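Local coordinates for protein OBCA, Oxalate Biosynthetic Component A (Burkholderia glumae, PDB 4NNB) that combines an N-terminal domain with a TIM-barrel domain of the beta-keto acid cleavage enzyme family and carries a bound magnesium ion, at residues A122-L127 / E170-L174; L331-F335 / Y362-L366. Residues are numbered along the deposited sequence.

Contact 1 (A122-L127 / E170-L174); sequences ALSNKL and ESPAL
A helix N-cap bonded by the carboxylate of another helix is the principle illustrated here, where helix 125-137 begins beside the junction of helices 161-170 and 172-180 in the N-terminal domain. Ser124 caps helix 125-137: with extended backbone angles (-60/152) and the p rotamer, its OG accepts from Leu127 N at 3.2 Å. In a capping box the third helical residue would answer the cap's own NH; here Glu170, the last residue of helix 161-170, does so instead. Its m, t side chain reaches over so that OE2 takes Ser124 N at 2.8 Å, nearly linearly, while Ser124 OG donates to Glu170 OE1 at 2.6 Å. Leu123 and Glu170 face each other with CA atoms 6.4 Å apart. On the buried side, Leu123 CD1 packs on Leu174 CD2 (3.6 Å), and Leu127 rests on Leu163 and Ala166. Ser171, between the two successive helices, is likewise an N-cap, OG accepting from Leu174 N at 3.2 Å. One water donates to Ala122 O at 2.8 Å and to Glu170 O at 3.1 Å.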
loop_
_atom_site.group_PDB
_atom_site.type_symbol
_atom_site.label_atom_id
_atom_site.label_comp_id
_atom_site.label_asym_id
_atom_site.label_seq_id
_atom_site.Cartn_x
_atom_site.Cartn_y
_atom_site.Cartn_z
ATOM N N ALA A 122 -16.000 -23.368 -9.836
ATOM C CA ALA A 122 -16.491 -24.526 -9.101
ATOM C C ALA A 122 -16.451 -24.301 -7.589
ATOM O O ALA A 122 -16.902 -25.148 -6.814
ATOM C CB ALA A 122 -15.676 -25.760 -9.474
ATOM N N LEU A 123 -15.916 -23.155 -7.169
ATOM C CA LEU A 123 -15.716 -22.907 -5.753
ATOM C C LEU A 123 -16.575 -21.764 -5.243
ATOM O O LEU A 123 -17.108 -20.975 -6.021
ATOM C CB LEU A 123 -14.242 -22.594 -5.483
ATOM C CG LEU A 123 -13.272 -23.574 -6.133
ATOM C CD1 LEU A 123 -11.840 -23.082 -6.010
ATOM C CD2 LEU A 123 -13.424 -24.932 -5.472
ATOM N N SER A 124 -16.694 -21.683 -3.923
ATOM C CA SER A 124 -17.301 -20.534 -3.280
ATOM C C SER A 124 -16.496 -19.290 -3.631
ATOM O O SER A 124 -15.287 -19.381 -3.897
ATOM C CB SER A 124 -17.286 -20.721 -1.774
ATOM O OG SER A 124 -15.961 -20.856 -1.301
ATOM N N ASN A 125 -17.155 -18.135 -3.632
ATOM C CA ASN A 125 -16.470 -16.883 -3.923
ATOM C C ASN A 125 -15.267 -16.676 -3.020
ATOM O O ASN A 125 -14.208 -16.265 -3.479
ATOM C CB ASN A 125 -17.425 -15.691 -3.824
ATOM C CG ASN A 125 -18.322 -15.567 -5.036
ATOM O OD1 ASN A 125 -18.102 -16.222 -6.056
ATOM N ND2 ASN A 125 -19.338 -14.712 -4.935
ATOM N N LYS A 126 -15.425 -16.983 -1.739
ATOM C CA LYS A 126 -14.333 -16.816 -0.792
ATOM C C LYS A 126 -13.114 -17.680 -1.112
ATOM O O LYS A 126 -11.978 -17.209 -1.030
ATOM C CB LYS A 126 -14.814 -17.079 0.637
ATOM C CG LYS A 126 -15.260 -15.814 1.367
ATOM C CD LYS A 126 -16.253 -16.139 2.470
ATOM C CE LYS A 126 -15.981 -15.327 3.726
ATOM N NZ LYS A 126 -14.688 -15.726 4.358
ATOM N N LEU A 127 -13.347 -18.943 -1.456
ATOM C CA LEU A 127 -12.246 -19.850 -1.772
ATOM C C LEU A 127 -11.561 -19.422 -3.080
ATOM O O LEU A 127 -10.333 -19.377 -3.164
ATOM C CB LEU A 127 -12.745 -21.302 -1.854
ATOM C CG LEU A 127 -11.633 -22.349 -2.010
ATOM C CD1 LEU A 127 -10.450 -22.008 -1.114
ATOM C CD2 LEU A 127 -12.129 -23.760 -1.704
ATOM N N GLU A 170 -14.370 -28.598 -0.956
ATOM C CA GLU A 170 -15.330 -28.043 -1.911
ATOM C C GLU A 170 -15.368 -28.782 -3.245
ATOM O O GLU A 170 -16.421 -28.890 -3.870
ATOM C CB GLU A 170 -15.064 -26.551 -2.159
ATOM C CG GLU A 170 -15.427 -25.648 -0.988
ATOM C CD GLU A 170 -15.566 -24.186 -1.386
ATOM O OE1 GLU A 170 -15.505 -23.317 -0.487
ATOM O OE2 GLU A 170 -15.744 -23.900 -2.591
ATOM N N SER A 171 -14.220 -29.268 -3.696
ATOM C CA SER A 171 -14.138 -29.851 -5.029
ATOM C C SER A 171 -12.940 -30.788 -5.152
ATOM O O SER A 171 -11.863 -30.381 -5.598
ATOM C CB SER A 171 -14.064 -28.753 -6.098
ATOM O OG SER A 171 -13.921 -29.315 -7.393
ATOM N N PRO A 172 -13.124 -32.053 -4.742
ATOM C CA PRO A 172 -12.084 -33.072 -4.899
ATOM C C PRO A 172 -11.610 -33.161 -6.343
ATOM O O PRO A 172 -10.439 -33.447 -6.588
ATOM C CB PRO A 172 -12.804 -34.368 -4.497
ATOM C CG PRO A 172 -13.831 -33.924 -3.509
ATOM C CD PRO A 172 -14.273 -32.543 -3.957
ATOM N N ALA A 173 -12.509 -32.919 -7.294
ATOM C CA ALA A 173 -12.146 -33.011 -8.699
ATOM C C ALA A 173 -11.140 -31.919 -9.079
ATOM O O ALA A 173 -10.284 -32.126 -9.944
ATOM C CB ALA A 173 -13.390 -32.923 -9.578
ATOM N N LEU A 174 -11.255 -30.751 -8.448
ATOM C CA LEU A 174 -10.315 -29.667 -8.743
ATOM C C LEU A 174 -8.921 -30.065 -8.260
ATOM O O LEU A 174 -7.930 -29.876 -8.972
ATOM C CB LEU A 174 -10.760 -28.339 -8.108
ATOM C CG LEU A 174 -9.724 -27.212 -8.252
ATOM C CD1 LEU A 174 -9.327 -27.034 -9.713
ATOM C CD2 LEU A 174 -10.242 -25.903 -7.661
HETATM O O HOH W 1 -17.696 -27.856 -6.464
#

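Contact 2 (L331-F335 / Y362-L366); sequences LDAQF and YRDRL
How one large aromatic side chain can fill a notch on a neighbouring helix is well seen where 331-335, inside helix 328-341, meets 362-366, the first turn of helix 363-368 with its N-cap residue Tyr362. The two segments run in the same general sense and draw closer along their length: CA atoms are 9.1 Å apart at Leu331 and Tyr362 but 6.7 Å at Phe335 and Arg365. Segment 331-335 is helical throughout and 362-366 from Arg363 on, with Phe335 N bonded to Leu331 O at 2.9 Å and Leu366 N to Tyr362 O at 3.0 Å. Phe335, chi1 in the m well, is the bump; the hollow is walled by Tyr362, Arg365 and Leu366. Arg365 CB sits over one ring face in a CH-pi contact, 3.9 Å from the Phe335 centroid, and Leu366 CD2 meets the ring edge, 3.6 Å from Phe335 CE1. The Tyr362 ring is almost parallel to that of Phe335 (19°) but slid aside, centroids 5.9 Å apart, so the two meet obliquely through Phe335 CE2 and Tyr362 CD2 at 3.6 Å. Farther out, Leu331 CD1 packs against the phenol end, 3.7 Å from Tyr362 CZ. At the border of this apolar patch, the extended Arg365 chain brings NH2 to Asp332 OD1 at 2.6 Å, a salt bridge, and its NE donates to a water at 2.6 Å. Leu331 and Phe335 also touch Leu311 of barrel strand 308-311, placing the joint in the packing of neighbouring helices around the parallel strands of a TIM barrel.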
loop_
_atom_site.group_PDB
_atom_site.type_symbol
_atom_site.label_atom_id
_atom_site.label_comp_id
_atom_site.label_asym_id
_atom_site.label_seq_id
_atom_site.Cartn_x
_atom_site.Cartn_y
_atom_site.Cartn_z
ATOM N N LEU A 331 7.747 20.140 14.905
ATOM C CA LEU A 331 6.830 20.755 13.944
ATOM C C LEU A 331 7.157 22.219 13.663
ATOM O O LEU A 331 7.029 22.686 12.522
ATOM C CB LEU A 331 5.374 20.579 14.384
ATOM C CG LEU A 331 4.891 19.130 14.261
ATOM C CD1 LEU A 331 3.614 18.891 15.076
ATOM C CD2 LEU A 331 4.674 18.776 12.789
ATOM N N ASP A 332 7.599 22.942 14.687
ATOM C CA ASP A 332 8.047 24.327 14.492
ATOM C C ASP A 332 9.168 24.380 13.454
ATOM O O ASP A 332 9.167 25.239 12.558
ATOM C CB ASP A 332 8.508 24.949 15.815
ATOM C CG ASP A 332 8.981 26.391 15.653
ATOM O OD1 ASP A 332 8.162 27.250 15.270
ATOM O OD2 ASP A 332 10.171 26.673 15.912
ATOM N N ALA A 333 10.110 23.450 13.578
ATOM C CA ALA A 333 11.230 23.335 12.649
ATOM C C ALA A 333 10.771 22.933 11.232
ATOM O O ALA A 333 11.242 23.504 10.240
ATOM C CB ALA A 333 12.260 22.336 13.187
ATOM N N GLN A 334 9.884 21.940 11.137
ATOM C CA GLN A 334 9.307 21.556 9.838
ATOM C C GLN A 334 8.676 22.740 9.126
ATOM O O GLN A 334 9.038 23.047 7.984
ATOM C CB GLN A 334 8.249 20.444 9.993
ATOM C CG GLN A 334 8.811 19.096 10.409
ATOM C CD GLN A 334 9.810 18.495 9.407
ATOM O OE1 GLN A 334 11.006 18.790 9.455
ATOM N NE2 GLN A 334 9.321 17.620 8.518
ATOM N N PHE A 335 7.721 23.392 9.784
ATOM C CA PHE A 335 7.016 24.506 9.160
ATOM C C PHE A 335 7.988 25.593 8.710
ATOM O O PHE A 335 7.856 26.107 7.596
ATOM C CB PHE A 335 5.949 25.101 10.088
ATOM C CG PHE A 335 4.617 24.387 10.040
ATOM C CD1 PHE A 335 3.766 24.561 8.968
ATOM C CD2 PHE A 335 4.206 23.574 11.094
ATOM C CE1 PHE A 335 2.529 23.916 8.918
ATOM C CE2 PHE A 335 2.970 22.931 11.060
ATOM C CZ PHE A 335 2.132 23.099 9.964
ATOM N N TYR A 362 -1.876 25.373 14.837
ATOM C CA TYR A 362 -1.030 25.409 13.651
ATOM C C TYR A 362 -1.668 26.132 12.478
ATOM O O TYR A 362 -1.113 26.144 11.381
ATOM C CB TYR A 362 -0.626 23.992 13.236
ATOM C CG TYR A 362 0.206 23.267 14.274
ATOM C CD1 TYR A 362 -0.380 22.368 15.156
ATOM C CD2 TYR A 362 1.578 23.470 14.365
ATOM C CE1 TYR A 362 0.374 21.692 16.108
ATOM C CE2 TYR A 362 2.342 22.797 15.323
ATOM C CZ TYR A 362 1.733 21.920 16.187
ATOM O OH TYR A 362 2.481 21.251 17.136
ATOM N N ARG A 363 -2.816 26.758 12.706
ATOM C CA ARG A 363 -3.573 27.332 11.591
ATOM C C ARG A 363 -2.808 28.432 10.872
ATOM O O ARG A 363 -2.726 28.436 9.640
ATOM C CB ARG A 363 -4.949 27.825 12.051
ATOM C CG ARG A 363 -5.722 28.594 10.994
ATOM C CD ARG A 363 -7.139 28.891 11.467
ATOM N NE ARG A 363 -7.964 29.449 10.394
ATOM C CZ ARG A 363 -8.038 30.744 10.099
ATOM N NH1 ARG A 363 -7.331 31.629 10.794
ATOM N NH2 ARG A 363 -8.820 31.153 9.105
ATOM N N ASP A 364 -2.232 29.362 11.625
ATOM C CA ASP A 364 -1.506 30.465 10.993
ATOM C C ASP A 364 -0.270 29.976 10.236
ATOM O O ASP A 364 0.062 30.513 9.178
ATOM C CB ASP A 364 -1.108 31.537 12.022
ATOM C CG ASP A 364 -2.282 32.400 12.459
ATOM O OD1 ASP A 364 -3.393 32.251 11.906
ATOM O OD2 ASP A 364 -2.084 33.245 13.357
ATOM N N ARG A 365 0.409 28.962 10.775
ATOM C CA ARG A 365 1.581 28.389 10.103
ATOM C C ARG A 365 1.187 27.724 8.782
ATOM O O ARG A 365 1.903 27.832 7.788
ATOM C CB ARG A 365 2.317 27.384 11.013
ATOM C CG ARG A 365 3.333 28.027 11.991
ATOM C CD ARG A 365 3.834 26.995 12.993
ATOM N NE ARG A 365 4.970 27.460 13.806
ATOM C CZ ARG A 365 4.848 28.149 14.938
ATOM N NH1 ARG A 365 3.646 28.482 15.406
ATOM N NH2 ARG A 365 5.930 28.507 15.612
ATOM N N LEU A 366 0.045 27.044 8.780
ATOM C CA LEU A 366 -0.468 26.417 7.560
ATOM C C LEU A 366 -0.861 27.470 6.532
ATOM O O LEU A 366 -0.709 27.267 5.324
ATOM C CB LEU A 366 -1.659 25.509 7.888
ATOM C CG LEU A 366 -1.260 24.143 8.459
ATOM C CD1 LEU A 366 -2.440 23.491 9.136
ATOM C CD2 LEU A 366 -0.691 23.251 7.359
HETATM O O HOH W 2 7.172 27.473 12.400
#

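Overall arrangement
Taken together, the two contacts contrast two ways of joining helices. Contact 1 is partly buried: leucines line its inner side, but a carboxylate reaching a capping serine and its backbone NH gives it its character. Contact 2 is buried and led by aromatic and aliphatic surfaces, its one ion pair confined to the margin. They share no helix or strand, and the centres of contact 1 and contact 2 are about 56 Å apart, on opposite sides of the chain's centre. Contact 1 ties helix ends within the N-terminal domain; contact 2 belongs to the barrel, where the Leu331 side chain is about 10 Å from the bound oxaloacetate ion.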